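Local atomic coordinates of gliding motility protein MglB (Myxococcus xanthus, PDB entry 6IZW), a protein that probably acts as a molecular adaptor and guanine-nucleotide exchange factor in gliding motility. Residues B[81-86]-B[90-95]. The protein carries 1 engineered substitution. Numbering follows the deposited sequence.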
loop_
_atom_site.group_PDB
_atom_site.type_symbol
_atom_site.label_atom_id
_atom_site.label_comp_id
_atom_site.label_asym_id
_atom_site.label_seq_id
_atom_site.Cartn_x
_atom_site.Cartn_y
_atom_site.Cartn_z
ATOM N N GLN B 81 6.999 -5.928 13.554
ATOM C CA GLN B 81 5.768 -6.696 13.445
ATOM C C GLN B 81 6.169 -8.154 13.329
ATOM O O GLN B 81 7.201 -8.480 12.733
ATOM C CB GLN B 81 4.923 -6.299 12.225
ATOM C CG GLN B 81 4.796 -4.797 11.971
ATOM C CD GLN B 81 3.666 -4.445 11.013
ATOM O OE1 GLN B 81 2.967 -5.328 10.503
ATOM N NE2 GLN B 81 3.546 -3.155 10.691
ATOM N N PHE B 82 5.363 -9.027 13.915
ATOM C CA PHE B 82 5.616 -10.452 13.832
ATOM C C PHE B 82 4.355 -11.145 13.346
ATOM O O PHE B 82 3.235 -10.730 13.663
ATOM C CB PHE B 82 6.066 -11.036 15.177
ATOM C CG PHE B 82 6.138 -12.531 15.180
ATOM C CD1 PHE B 82 7.090 -13.189 14.410
ATOM C CD2 PHE B 82 5.241 -13.288 15.924
ATOM C CE1 PHE B 82 7.156 -14.569 14.393
ATOM C CE2 PHE B 82 5.303 -14.670 15.911
ATOM C CZ PHE B 82 6.262 -15.311 15.148
ATOM N N HIS B 83 4.556 -12.202 12.562
ATOM C CA HIS B 83 3.452 -12.934 11.953
ATOM C C HIS B 83 3.884 -14.395 11.860
ATOM O O HIS B 83 4.631 -14.771 10.950
ATOM C CB HIS B 83 3.102 -12.348 10.589
ATOM C CG HIS B 83 2.774 -10.884 10.624
ATOM N ND1 HIS B 83 1.533 -10.407 10.987
ATOM C CD2 HIS B 83 3.535 -9.793 10.368
ATOM C CE1 HIS B 83 1.540 -9.085 10.941
ATOM N NE2 HIS B 83 2.743 -8.688 10.568
ATOM N N GLU B 84 3.432 -15.203 12.815
ATOM C CA GLU B 84 3.761 -16.621 12.823
ATOM C C GLU B 84 2.936 -17.362 11.781
ATOM O O GLU B 84 1.754 -17.068 11.569
ATOM C CB GLU B 84 3.519 -17.232 14.204
ATOM N N GLY B 85 3.582 -18.317 11.116
ATOM C CA GLY B 85 2.887 -19.249 10.261
ATOM C C GLY B 85 3.277 -20.663 10.639
ATOM O O GLY B 85 4.332 -20.907 11.225
ATOM N N ALA B 86 2.389 -21.602 10.307
ATOM C CA ALA B 86 2.658 -23.001 10.621
ATOM C C ALA B 86 3.900 -23.491 9.886
ATOM O O ALA B 86 4.801 -24.094 10.487
ATOM C CB ALA B 86 1.441 -23.858 10.274
ATOM N N LEU B 90 7.077 -14.882 9.396
ATOM C CA LEU B 90 7.584 -13.629 8.861
ATOM C C LEU B 90 7.726 -12.601 9.973
ATOM O O LEU B 90 6.805 -12.411 10.769
ATOM C CB LEU B 90 6.652 -13.119 7.753
ATOM C CG LEU B 90 6.576 -11.618 7.497
ATOM C CD1 LEU B 90 7.818 -11.108 6.786
ATOM C CD2 LEU B 90 5.307 -11.289 6.714
ATOM N N TYR B 91 8.877 -11.942 10.021
ATOM C CA TYR B 91 9.120 -10.841 10.942
ATOM C C TYR B 91 9.762 -9.704 10.162
ATOM O O TYR B 91 10.564 -9.946 9.254
ATOM C CB TYR B 91 10.017 -11.284 12.126
ATOM C CG TYR B 91 10.572 -10.157 12.974
ATOM C CD1 TYR B 91 9.928 -9.759 14.143
ATOM C CD2 TYR B 91 11.749 -9.511 12.628
ATOM C CE1 TYR B 91 10.431 -8.726 14.932
ATOM C CE2 TYR B 91 12.263 -8.476 13.410
ATOM C CZ TYR B 91 11.599 -8.090 14.563
ATOM O OH TYR B 91 12.095 -7.067 15.351
HETATM N N MSE B 92 9.381 -8.469 10.500
HETATM C CA MSE B 92 9.889 -7.254 9.850
HETATM C C MSE B 92 10.180 -6.173 10.885
HETATM O O MSE B 92 9.522 -6.133 11.916
HETATM C CB MSE B 92 8.870 -6.706 8.851
HETATM C CG MSE B 92 7.829 -7.710 8.409
HETATM SE SE MSE B 92 6.375 -6.909 7.365
HETATM C CE MSE B 92 5.504 -5.850 8.694
ATOM N N THR B 93 11.122 -5.272 10.608
ATOM C CA THR B 93 11.396 -4.175 11.529
ATOM C C THR B 93 11.809 -2.925 10.758
ATOM O O THR B 93 12.490 -3.010 9.727
ATOM C CB THR B 93 12.487 -4.543 12.550
ATOM O OG1 THR B 93 12.961 -3.355 13.205
ATOM C CG2 THR B 93 13.654 -5.246 11.873
ATOM N N ILE B 94 11.393 -1.773 11.275
ATOM C CA ILE B 94 11.738 -0.484 10.687
ATOM C C ILE B 94 13.190 -0.159 11.031
ATOM O O ILE B 94 13.577 -0.154 12.204
ATOM C CB ILE B 94 10.785 0.621 11.173
ATOM C CG1 ILE B 94 9.415 0.478 10.500
ATOM C CG2 ILE B 94 11.339 1.993 10.847
ATOM C CD1 ILE B 94 8.436 -0.400 11.247
ATOM N N VAL B 95 13.999 0.097 9.999
ATOM C CA VAL B 95 15.415 0.415 10.139
ATOM C C VAL B 95 15.623 1.856 9.698
ATOM O O VAL B 95 15.815 2.132 8.509
ATOM C CB VAL B 95 16.297 -0.546 9.315
ATOM C CG1 VAL B 95 17.767 -0.210 9.487
ATOM C CG2 VAL B 95 16.022 -1.995 9.686
#
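Gln81 and Met92 face each other as a hydrogen-bonded pair in an antiparallel beta hairpin of the Roadblock/LC7 fold. Gln81 N donates to Met92 O (3.0 Å), and Met92 N returns a nearly straight bond to Gln81 O (N-H...O 170°). His83 and Leu90 form the next such pair, and His83 N reaches Leu90 O at 2.9 Å. Between them lies the non-hydrogen-bonded pair Phe82 and Tyr91, on the face turned to helix 111-130. Their side chains cross at about a right angle, and Tyr91 CB lies at the edge of the Phe82 ring.

The Gln81 side chain lies on the face toward helix 52-72. Gln81 and His83 also pack on His83 and Gln81 of the second subunit, so this edge strand takes part in the subunit contact. Gln81 CG stands beside the backbone N (chi1 -43°). Met92, a selenomethionine, bends at chi3 and crosses the Gln81 chain obliquely, with CE against it. Gln81 CB is 3.6 Å from Met92 CE, and CG and CD are slightly closer. At the tip, NE2 is the farther branch, while OE1 comes to 3.2 Å from Met92 CE. Asn62 ND2 gives OE1 a weak hydrogen bond. His83 NE2 sends a second weak bond to Gln81 OE1 (3.4 Å), which lies in the imidazole plane at the ring edge.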